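Putative Phosphate (PDB 3DAO) is a putative phosphatase of the haloacid dehalogenase-like hydrolase family, probably hydrolysing phosphate esters. Local coordinates at residues A[44-47]-A[48-52]; A[104-107]-A[108-112]; A[142-145]-A[146-150]; A[238-241]-A[242-246]. All coordinates share one frame; numbering follows the deposited sequence. Where two conformers were deposited one is given.

Contact 1: residues A[44-47]-A[48-52]; sequences YMSV and IDRLI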
loop_
_atom_site.group_PDB
_atom_site.type_symbol
_atom_site.label_atom_id
_atom_site.label_comp_id
_atom_site.label_asym_id
_atom_site.label_seq_id
_atom_site.Cartn_x
_atom_site.Cartn_y
_atom_site.Cartn_z
ATOM N N TYR A 44 7.221 -7.789 -18.877
ATOM C CA TYR A 44 6.895 -6.554 -18.129
ATOM C C TYR A 44 8.191 -5.815 -17.835
ATOM O O TYR A 44 8.281 -4.598 -17.929
ATOM C CB TYR A 44 6.146 -6.825 -16.798
ATOM C CG TYR A 44 4.635 -6.847 -16.928
ATOM C CD1 TYR A 44 3.947 -5.680 -17.073
ATOM C CD2 TYR A 44 3.913 -8.026 -16.869
ATOM C CE1 TYR A 44 2.575 -5.665 -17.183
ATOM C CE2 TYR A 44 2.533 -8.025 -16.997
ATOM C CZ TYR A 44 1.869 -6.823 -17.140
ATOM O OH TYR A 44 0.469 -6.749 -17.274
HETATM N N MSE A 45 9.212 -6.572 -17.486
HETATM C CA MSE A 45 10.469 -5.943 -17.066
HETATM C C MSE A 45 11.107 -5.281 -18.264
HETATM O O MSE A 45 11.639 -4.202 -18.169
HETATM C CB MSE A 45 11.453 -6.945 -16.452
HETATM C CG MSE A 45 10.955 -7.777 -15.298
HETATM SE SE MSE A 45 10.423 -6.717 -13.765
HETATM C CE MSE A 45 8.484 -6.817 -14.004
ATOM N N SER A 46 11.028 -5.940 -19.420
ATOM C CA SER A 46 11.657 -5.400 -20.639
ATOM C C SER A 46 10.993 -4.135 -21.119
ATOM O O SER A 46 11.623 -3.141 -21.461
ATOM C CB SER A 46 11.648 -6.461 -21.751
ATOM O OG SER A 46 12.133 -5.902 -22.969
ATOM N N VAL A 47 9.662 -4.172 -21.114
ATOM C CA VAL A 47 8.882 -3.025 -21.586
ATOM C C VAL A 47 9.062 -1.825 -20.653
ATOM O O VAL A 47 9.327 -0.713 -21.093
ATOM C CB VAL A 47 7.386 -3.422 -21.780
ATOM C CG1 VAL A 47 6.527 -2.207 -22.019
ATOM C CG2 VAL A 47 7.248 -4.447 -22.940
ATOM N N ILE A 48 8.988 -2.067 -19.349
ATOM C CA ILE A 48 9.143 -0.978 -18.372
ATOM C C ILE A 48 10.541 -0.359 -18.488
ATOM O O ILE A 48 10.721 0.856 -18.468
ATOM C CB ILE A 48 8.826 -1.479 -16.917
ATOM C CG1 ILE A 48 7.335 -1.812 -16.785
ATOM C CG2 ILE A 48 9.294 -0.490 -15.895
ATOM C CD1 ILE A 48 6.980 -2.592 -15.513
ATOM N N ASP A 49 11.524 -1.217 -18.701
ATOM C CA ASP A 49 12.918 -0.772 -18.814
ATOM C C ASP A 49 13.017 0.155 -20.017
ATOM O O ASP A 49 13.602 1.249 -19.954
ATOM C CB ASP A 49 13.866 -1.978 -18.973
ATOM C CG ASP A 49 15.311 -1.587 -18.867
ATOM O OD1 ASP A 49 15.683 -0.927 -17.896
ATOM O OD2 ASP A 49 16.070 -1.880 -19.793
ATOM N N ARG A 50 12.330 -0.243 -21.081
ATOM C CA ARG A 50 12.338 0.540 -22.326
ATOM C C ARG A 50 11.667 1.894 -22.156
ATOM O O ARG A 50 12.137 2.917 -22.638
ATOM C CB ARG A 50 11.687 -0.254 -23.476
ATOM C CG ARG A 50 12.532 -1.427 -24.001
ATOM C CD ARG A 50 11.715 -2.399 -24.845
ATOM N NE ARG A 50 11.535 -1.782 -26.139
ATOM C CZ ARG A 50 10.621 -2.114 -27.035
ATOM N NH1 ARG A 50 9.758 -3.072 -26.795
ATOM N NH2 ARG A 50 10.572 -1.440 -28.180
ATOM N N LEU A 51 10.564 1.891 -21.409
ATOM C CA LEU A 51 9.811 3.129 -21.133
ATOM C C LEU A 51 10.660 4.045 -20.272
ATOM O O LEU A 51 10.740 5.263 -20.504
ATOM C CB LEU A 51 8.462 2.815 -20.446
ATOM C CG LEU A 51 7.418 2.089 -21.309
ATOM C CD1 LEU A 51 6.207 1.645 -20.439
ATOM C CD2 LEU A 51 6.985 2.914 -22.521
ATOM N N ILE A 52 11.363 3.466 -19.308
ATOM C CA ILE A 52 12.195 4.286 -18.426
ATOM C C ILE A 52 13.338 4.953 -19.203
ATOM O O ILE A 52 13.634 6.137 -19.030
ATOM C CB ILE A 52 12.725 3.495 -17.251
ATOM C CG1 ILE A 52 11.538 3.156 -16.348
ATOM C CG2 ILE A 52 13.778 4.345 -16.477
ATOM C CD1 ILE A 52 11.827 2.100 -15.241
HETATM O O HOH W 1 10.487 -5.509 -24.896
#

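Contact 2: residues A[104-107]-A[108-112]; sequences EDIW and KGMCR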
loop_
_atom_site.group_PDB
_atom_site.type_symbol
_atom_site.label_atom_id
_atom_site.label_comp_id
_atom_site.label_asym_id
_atom_site.label_seq_id
_atom_site.Cartn_x
_atom_site.Cartn_y
_atom_site.Cartn_z
ATOM N N GLU A 104 3.536 9.390 18.278
ATOM C CA GLU A 104 3.574 8.496 19.447
ATOM C C GLU A 104 2.274 8.463 20.257
ATOM O O GLU A 104 1.828 7.394 20.677
ATOM C CB GLU A 104 4.760 8.864 20.369
ATOM C CG GLU A 104 5.061 7.823 21.426
ATOM C CD GLU A 104 6.187 8.263 22.336
ATOM O OE1 GLU A 104 6.265 9.487 22.567
ATOM O OE2 GLU A 104 6.970 7.401 22.804
ATOM N N ASP A 105 1.673 9.625 20.469
ATOM C CA ASP A 105 0.405 9.758 21.217
ATOM C C ASP A 105 -0.751 9.036 20.543
ATOM O O ASP A 105 -1.718 8.608 21.185
ATOM C CB ASP A 105 -0.013 11.235 21.388
ATOM C CG ASP A 105 0.723 11.927 22.521
ATOM O OD1 ASP A 105 1.407 11.236 23.297
ATOM O OD2 ASP A 105 0.588 13.159 22.643
ATOM N N ILE A 106 -0.667 8.948 19.228
ATOM C CA ILE A 106 -1.710 8.298 18.446
ATOM C C ILE A 106 -1.552 6.764 18.572
ATOM O O ILE A 106 -2.419 6.092 19.103
ATOM C CB ILE A 106 -1.682 8.699 16.964
ATOM C CG1 ILE A 106 -1.867 10.211 16.776
ATOM C CG2 ILE A 106 -2.790 7.960 16.224
ATOM C CD1 ILE A 106 -3.182 10.707 17.259
ATOM N N TRP A 107 -0.437 6.220 18.117
ATOM C CA TRP A 107 -0.306 4.723 18.144
ATOM C C TRP A 107 -0.218 4.138 19.550
ATOM O O TRP A 107 -0.747 3.048 19.812
ATOM C CB TRP A 107 0.827 4.186 17.229
ATOM C CG TRP A 107 2.230 4.619 17.514
ATOM C CD1 TRP A 107 2.846 5.706 16.997
ATOM C CD2 TRP A 107 3.212 3.941 18.301
ATOM N NE1 TRP A 107 4.127 5.787 17.459
ATOM C CE2 TRP A 107 4.395 4.712 18.246
ATOM C CE3 TRP A 107 3.209 2.770 19.062
ATOM C CZ2 TRP A 107 5.559 4.363 18.931
ATOM C CZ3 TRP A 107 4.379 2.403 19.724
ATOM C CH2 TRP A 107 5.526 3.215 19.674
ATOM N N LYS A 108 0.446 4.846 20.466
ATOM C CA LYS A 108 0.514 4.370 21.862
ATOM C C LYS A 108 -0.864 4.516 22.522
ATOM O O LYS A 108 -1.307 3.641 23.277
ATOM C CB LYS A 108 1.592 5.089 22.673
ATOM C CG LYS A 108 2.972 4.604 22.293
ATOM C CD LYS A 108 4.068 5.116 23.204
ATOM C CE LYS A 108 5.390 4.463 22.801
ATOM N NZ LYS A 108 6.551 4.834 23.669
ATOM N N GLY A 109 -1.547 5.590 22.218
ATOM C CA GLY A 109 -2.916 5.804 22.702
ATOM C C GLY A 109 -3.868 4.689 22.241
ATOM O O GLY A 109 -4.726 4.185 23.000
HETATM N N MSE A 110 -3.707 4.308 20.977
HETATM C CA MSE A 110 -4.487 3.201 20.383
HETATM C C MSE A 110 -4.193 1.899 21.118
HETATM O O MSE A 110 -5.107 1.144 21.436
HETATM C CB MSE A 110 -4.208 3.049 18.903
HETATM C CG MSE A 110 -4.791 4.175 18.107
HETATM SE SE MSE A 110 -4.165 4.093 16.286
HETATM C CE MSE A 110 -5.378 5.426 15.480
ATOM N N CYS A 111 -2.916 1.641 21.353
ATOM C CA CYS A 111 -2.483 0.430 22.074
ATOM C C CYS A 111 -3.192 0.357 23.425
ATOM O O CYS A 111 -3.766 -0.658 23.816
ATOM C CB CYS A 111 -0.985 0.452 22.361
ATOM S SG CYS A 111 0.166 0.104 20.985
ATOM N N ARG A 112 -3.099 1.452 24.181
ATOM C CA ARG A 112 -3.697 1.478 25.544
ATOM C C ARG A 112 -5.168 1.260 25.530
ATOM O O ARG A 112 -5.711 0.502 26.360
ATOM C CB ARG A 112 -3.363 2.784 26.271
ATOM C CG ARG A 112 -1.906 2.885 26.509
ATOM C CD ARG A 112 -1.508 4.189 27.164
ATOM N NE ARG A 112 -0.062 4.226 27.335
ATOM C CZ ARG A 112 0.717 5.102 26.711
ATOM N NH1 ARG A 112 0.195 6.094 26.014
ATOM N NH2 ARG A 112 2.003 5.046 26.884
HETATM O O HOH W 2 2.273 8.375 24.542
#

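Contact 3: residues A[142-145]-A[146-150]; sequences HLLR and DSYGF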
loop_
_atom_site.group_PDB
_atom_site.type_symbol
_atom_site.label_atom_id
_atom_site.label_comp_id
_atom_site.label_asym_id
_atom_site.label_seq_id
_atom_site.Cartn_x
_atom_site.Cartn_y
_atom_site.Cartn_z
ATOM N N HIS A 142 1.238 -16.658 13.796
ATOM C CA HIS A 142 1.790 -17.713 12.912
ATOM C C HIS A 142 1.412 -17.577 11.458
ATOM O O HIS A 142 2.247 -17.862 10.593
ATOM C CB HIS A 142 1.488 -19.118 13.451
ATOM C CG HIS A 142 2.280 -19.427 14.681
ATOM N ND1 HIS A 142 3.603 -19.799 14.626
ATOM C CD2 HIS A 142 1.955 -19.381 15.991
ATOM C CE1 HIS A 142 4.064 -19.959 15.852
ATOM N NE2 HIS A 142 3.084 -19.723 16.702
ATOM N N LEU A 143 0.183 -17.141 11.175
ATOM C CA LEU A 143 -0.259 -16.973 9.801
ATOM C C LEU A 143 0.558 -15.855 9.133
ATOM O O LEU A 143 1.046 -15.977 7.998
ATOM C CB LEU A 143 -1.743 -16.648 9.704
ATOM C CG LEU A 143 -2.348 -16.514 8.298
ATOM C CD1 LEU A 143 -2.492 -17.884 7.589
ATOM C CD2 LEU A 143 -3.671 -15.778 8.395
ATOM N N LEU A 144 0.687 -14.767 9.859
ATOM C CA LEU A 144 1.397 -13.584 9.342
ATOM C C LEU A 144 2.847 -13.895 9.056
ATOM O O LEU A 144 3.363 -13.553 8.011
ATOM C CB LEU A 144 1.338 -12.428 10.356
ATOM C CG LEU A 144 -0.042 -11.881 10.609
ATOM C CD1 LEU A 144 -0.002 -10.748 11.692
ATOM C CD2 LEU A 144 -0.678 -11.448 9.326
ATOM N N ARG A 145 3.488 -14.587 9.987
ATOM C CA ARG A 145 4.929 -14.867 9.860
ATOM C C ARG A 145 5.224 -15.999 8.901
ATOM O O ARG A 145 6.086 -15.876 8.026
ATOM C CB ARG A 145 5.565 -15.225 11.220
ATOM C CG ARG A 145 7.108 -15.335 11.168
ATOM C CD ARG A 145 7.704 -15.780 12.509
ATOM N NE ARG A 145 7.380 -17.179 12.699
ATOM C CZ ARG A 145 7.419 -17.859 13.838
ATOM N NH1 ARG A 145 7.781 -17.303 14.977
ATOM N NH2 ARG A 145 7.055 -19.128 13.818
ATOM N N ASP A 146 4.456 -17.076 9.018
ATOM C CA ASP A 146 4.808 -18.300 8.310
ATOM C C ASP A 146 4.031 -18.613 7.056
ATOM O O ASP A 146 4.437 -19.503 6.280
ATOM C CB ASP A 146 4.810 -19.467 9.292
ATOM C CG ASP A 146 5.855 -19.316 10.360
ATOM O OD1 ASP A 146 6.848 -18.608 10.131
ATOM O OD2 ASP A 146 5.689 -19.902 11.447
ATOM N N SER A 147 2.913 -17.933 6.847
ATOM C CA SER A 147 2.213 -18.070 5.573
ATOM C C SER A 147 2.352 -16.809 4.750
ATOM O O SER A 147 2.548 -16.870 3.550
ATOM C CB SER A 147 0.735 -18.434 5.714
ATOM O OG SER A 147 0.561 -19.747 6.258
ATOM N N TYR A 148 2.292 -15.650 5.387
ATOM C CA TYR A 148 2.359 -14.406 4.637
ATOM C C TYR A 148 3.798 -13.906 4.508
ATOM O O TYR A 148 4.084 -13.014 3.711
ATOM C CB TYR A 148 1.441 -13.329 5.223
ATOM C CG TYR A 148 -0.033 -13.664 5.285
ATOM C CD1 TYR A 148 -0.583 -14.653 4.497
ATOM C CD2 TYR A 148 -0.898 -12.883 6.028
ATOM C CE1 TYR A 148 -1.940 -14.922 4.534
ATOM C CE2 TYR A 148 -2.266 -13.141 6.060
ATOM C CZ TYR A 148 -2.776 -14.159 5.306
ATOM O OH TYR A 148 -4.160 -14.398 5.339
ATOM N N GLY A 149 4.677 -14.457 5.312
ATOM C CA GLY A 149 6.114 -14.153 5.236
ATOM C C GLY A 149 6.476 -12.765 5.754
ATOM O O GLY A 149 7.475 -12.175 5.359
ATOM N N PHE A 150 5.647 -12.224 6.633
ATOM C CA PHE A 150 5.968 -10.926 7.200
ATOM C C PHE A 150 7.047 -11.072 8.243
ATOM O O PHE A 150 7.051 -12.030 9.010
ATOM C CB PHE A 150 4.766 -10.267 7.866
ATOM C CG PHE A 150 3.678 -9.918 6.943
ATOM C CD1 PHE A 150 3.936 -9.208 5.791
ATOM C CD2 PHE A 150 2.391 -10.223 7.245
ATOM C CE1 PHE A 150 2.917 -8.858 4.942
ATOM C CE2 PHE A 150 1.368 -9.847 6.420
ATOM C CZ PHE A 150 1.635 -9.168 5.251
HETATM O O HOH W 3 3.935 -21.690 11.848
HETATM O O HOH W 4 8.318 -14.254 8.073
#

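Contact 4: residues A[238-241]-A[242-246]; sequences NDIE and MLQNA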
loop_
_atom_site.group_PDB
_atom_site.type_symbol
_atom_site.label_atom_id
_atom_site.label_comp_id
_atom_site.label_asym_id
_atom_site.label_seq_id
_atom_site.Cartn_x
_atom_site.Cartn_y
_atom_site.Cartn_z
ATOM N N ASN A 238 -9.591 1.751 -3.587
ATOM C CA ASN A 238 -8.566 2.661 -3.010
ATOM C C ASN A 238 -7.668 3.321 -4.093
ATOM O O ASN A 238 -6.821 4.157 -3.799
ATOM C CB ASN A 238 -7.728 2.016 -1.887
ATOM C CG ASN A 238 -6.700 0.983 -2.376
ATOM O OD1 ASN A 238 -6.264 0.992 -3.520
ATOM N ND2 ASN A 238 -6.273 0.106 -1.459
ATOM N N ASP A 239 -7.906 2.960 -5.348
ATOM C CA ASP A 239 -7.146 3.527 -6.483
ATOM C C ASP A 239 -7.920 4.631 -7.158
ATOM O O ASP A 239 -7.435 5.297 -8.064
ATOM C CB ASP A 239 -6.891 2.448 -7.553
ATOM C CG ASP A 239 -5.875 1.423 -7.119
ATOM O OD1 ASP A 239 -4.862 1.791 -6.481
ATOM O OD2 ASP A 239 -6.086 0.238 -7.419
ATOM N N ILE A 240 -9.144 4.824 -6.701
ATOM C CA ILE A 240 -10.039 5.779 -7.371
ATOM C C ILE A 240 -9.491 7.211 -7.460
ATOM O O ILE A 240 -9.558 7.864 -8.502
ATOM C CB ILE A 240 -11.471 5.742 -6.772
ATOM C CG1 ILE A 240 -12.188 4.502 -7.309
ATOM C CG2 ILE A 240 -12.244 7.013 -7.116
ATOM C CD1 ILE A 240 -13.590 4.210 -6.693
ATOM N N GLU A 241 -8.949 7.698 -6.364
ATOM C CA GLU A 241 -8.443 9.076 -6.345
ATOM C C GLU A 241 -7.313 9.243 -7.372
ATOM O O GLU A 241 -7.305 10.208 -8.143
ATOM C CB GLU A 241 -7.989 9.464 -4.927
ATOM C CG GLU A 241 -7.524 10.895 -4.835
ATOM C CD GLU A 241 -7.177 11.341 -3.421
ATOM O OE1 GLU A 241 -6.718 10.488 -2.607
ATOM O OE2 GLU A 241 -7.367 12.561 -3.158
HETATM N N MSE A 242 -6.395 8.281 -7.435
HETATM C CA MSE A 242 -5.267 8.413 -8.389
HETATM C C MSE A 242 -5.784 8.259 -9.821
HETATM O O MSE A 242 -5.366 8.975 -10.736
HETATM C CB MSE A 242 -4.051 7.502 -8.058
HETATM C CG MSE A 242 -4.167 6.082 -8.309
HETATM SE SE MSE A 242 -2.406 5.311 -7.919
HETATM C CE MSE A 242 -2.739 3.460 -8.469
ATOM N N LEU A 243 -6.740 7.358 -10.005
ATOM C CA LEU A 243 -7.305 7.145 -11.363
ATOM C C LEU A 243 -8.002 8.420 -11.848
ATOM O O LEU A 243 -7.966 8.785 -13.010
ATOM C CB LEU A 243 -8.259 5.948 -11.385
ATOM C CG LEU A 243 -7.669 4.563 -11.085
ATOM C CD1 LEU A 243 -8.787 3.493 -10.929
ATOM C CD2 LEU A 243 -6.644 4.128 -12.136
ATOM N N GLN A 244 -8.657 9.102 -10.931
ATOM C CA GLN A 244 -9.375 10.360 -11.256
ATOM C C GLN A 244 -8.486 11.537 -11.495
ATOM O O GLN A 244 -8.753 12.379 -12.357
ATOM C CB GLN A 244 -10.320 10.768 -10.124
ATOM C CG GLN A 244 -11.504 9.848 -9.993
ATOM C CD GLN A 244 -12.434 10.237 -8.854
ATOM O OE1 GLN A 244 -12.046 10.915 -7.900
ATOM N NE2 GLN A 244 -13.651 9.772 -8.933
ATOM N N ASN A 245 -7.407 11.602 -10.737
ATOM C CA ASN A 245 -6.523 12.775 -10.781
ATOM C C ASN A 245 -5.450 12.720 -11.869
ATOM O O ASN A 245 -4.945 13.765 -12.307
ATOM C CB ASN A 245 -5.867 12.999 -9.417
ATOM C CG ASN A 245 -6.857 13.453 -8.362
ATOM O OD1 ASN A 245 -7.993 13.794 -8.684
ATOM N ND2 ASN A 245 -6.430 13.466 -7.107
ATOM N N ALA A 246 -5.084 11.508 -12.257
ATOM C CA ALA A 246 -4.066 11.281 -13.311
ATOM C C ALA A 246 -4.633 11.715 -14.672
ATOM O O ALA A 246 -5.804 11.491 -14.963
ATOM C CB ALA A 246 -3.647 9.807 -13.359
HETATM O O HOH W 5 -5.921 6.442 -5.165
HETATM O O HOH W 6 -7.913 14.440 -4.912
#

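Contact 1: residues A[44-47]-A[48-52]
Val47 and Leu51, one helical turn apart, lie side by side and point the same way, with Val47 CG1 4.2 Å from Leu51 CD1. Val47 CG1 sits anti to the backbone N (chi1 170°), which turns this methyl along the helix toward Leu51. Leu51 N donates to Val47 O at 2.9 Å, and Leu51 CG rests 3.4 Å from the same Val47 O. Tyr44 and Ile48 repeat the pattern: Ile48 N reaches Tyr44 O at 3.0 Å and Ile48 CG1 lies against that oxygen at 3.2 Å. This is the buried side of helix 42-53, the crossover helix of a beta-alpha-beta unit between strands 23-26 and 57-61 in the Rossmann-like core; Val47 and Leu51 face Leu279 of helix 274-281, and Ile48 packs on Phe58. The solvent side is looser. Ser46 OG stays 4.0 Å from Arg50 CD, and a water links the two residues, 2.6 Å from Ser46 OG and accepting from Arg50 NH1 at 3.2 Å. The bend of the Arg50 chain at chi3 (77°) brings the guanidinium round to this water, while on the neighbouring flank Asp49 OD1 is taken by a salt bridge to Lys79.

Contact 2: residues A[104-107]-A[108-112]
Glu104 O accepts from Lys108 N at 2.9 Å, and the same i to i+4 pattern runs on through Ile106 with Met110 and Trp107 with Cys111, whereas the step from Gly109 N to Asp105 O is weak, at 3.2 Å. Lys108 carries the side-chain contact. Its extended chain runs over one face of the Trp107 indole, CG standing 3.7 Å from the centroid of the six-membered ring and 15° off its normal, a CH-pi contact; farther along, Lys108 CE comes to 3.4 Å from Trp107 CH2. With chi1 of 61°, Trp107 CG lies between the backbone N and the carbonyl carbon, which swings the indole alongside Lys108. Glu104 crosses the lysine obliquely from a flank roughly at right angles to the indole: Glu104 CG is 3.4 Å from Lys108 CD, and the salt bridge from Lys108 NZ meets Glu104 OE2 at 2.7 Å on the anti side, 27° out of the carboxylate plane. Thr159 O and Leu161 O also accept from this ammonium, so three oxygens hold the end of a buried chain. A turn away, Ile106 CG2 touches Met110 CE at 3.7 Å, beside Trp189. This is the first part of helix 104-117, an amphipathic helix whose apolar side packs on the sheet of the second domain, Met110 and Cys111 both resting on Phe169 of strand 168-172, consistent with the cap domain of HAD phosphatases.

Contact 3: residues A[142-145]-A[146-150]
The bend of Arg145 at chi3 (72°), after a start with CG anti to the backbone N, folds its guanidinium back beside the Asp146 carboxylate, whose own chi1 of -64° turns it the same way. The neighbours therefore pair side-on: Arg145 NE donates to Asp146 OD1 at 3.0 Å, and Arg145 NH2 to Asp146 OD2 at 2.8 Å. Both acceptors lie close to the guanidinium plane, but the two flat groups are turned 43° apart; OD2 is met on its syn side, whereas OD1 is approached from above the carboxylate plane. Asp146 OD2 also accepts a hydrogen bond from a water at 2.5 Å, and the His142 ring presents its edge to this oxygen, with ND1 3.8 Å away.

Apolar groups fill the flank beyond. Leu143 CG stands over one face of the Tyr148 ring, 4.1 Å from the centroid, a CH-pi contact, while Leu144 CD2 touches both aromatics, 3.6 Å from Tyr148 CD2 and 3.9 Å from Phe150 CE2. Helix 139-146 ends near here: Leu143 O receives both Ser147 N and Tyr148 N, Leu144 O receives Phe150 N, and Gly149 with its positive phi turns the chain toward strand 152-154. One water donates to both Arg145 O and Phe150 O. Leu143 O, Leu144 O and Arg145 O are thus met by later amides or by water, and the two-bond ion pair would probably keep the Asp146 carboxylate ionised at this exposed surface.

Contact 4: residues A[238-241]-A[242-246]
Asp239 and Met242 lie side by side and point the same way, the methyl CE of selenomethionine Met242 resting 3.4 Å from Asp239 OD1. The extended Met242 chain gets there from a chi1 of 73°, which places CG between the backbone N and the carbonyl carbon and lays it 3.4 Å from Asp239 O. On the next flank Leu243 leans over the same carbonyl, Leu243 CG 3.1 Å from Asp239 O, while Leu243 N donates to that oxygen at 2.9 Å.

Toward the surface the pairs cross at a slant. Ile240 CG2 meets the amide of Gln244 at NE2, 3.6 Å away. The Glu241 carboxylate and the Asn245 amide are turned 58° apart and do not bond directly; a water joins them, donating to Glu241 OE2 at 2.6 Å and accepting from Asn245 ND2 at 2.8 Å. Trp213 of helix 212-222 lies against Glu241, Met242 and Asn245.

Asp239 OD1 meets both the Met242 methyl and, in a salt bridge, Lys212; OD2 takes the amides of Asp235 and Asn236, near Asp27 of a probable HAD-type motif. The 3-10 turn into helix 240-245 thus presents a carboxylate that, with Asp235, probably resembles the acidic pair helping to bind magnesium in HAD enzymes.

Contacts 1 and 4 belong to the Rossmann-like core domain, each on the helix of a beta-alpha-beta unit of the same large sheet, with centres about 23 Å apart; contacts 2 and 3 lie in the second domain, about 25 Å apart between centres. Contact 4 is the one that touches the probable HAD motif, through Asp239 beside Asp27, while Tyr44 of contact 1 comes near that motif without touching it. Contacts 2 and 1 are farthest apart, about 43 Å between centres and on opposite sides of the chain's centre. Across the domains, the nearest atoms of contacts 3 and 4 are about 14 Å apart, and a pentaethylene glycol, probably from crystallisation, sits about 4 Å from Leu144 of contact 3.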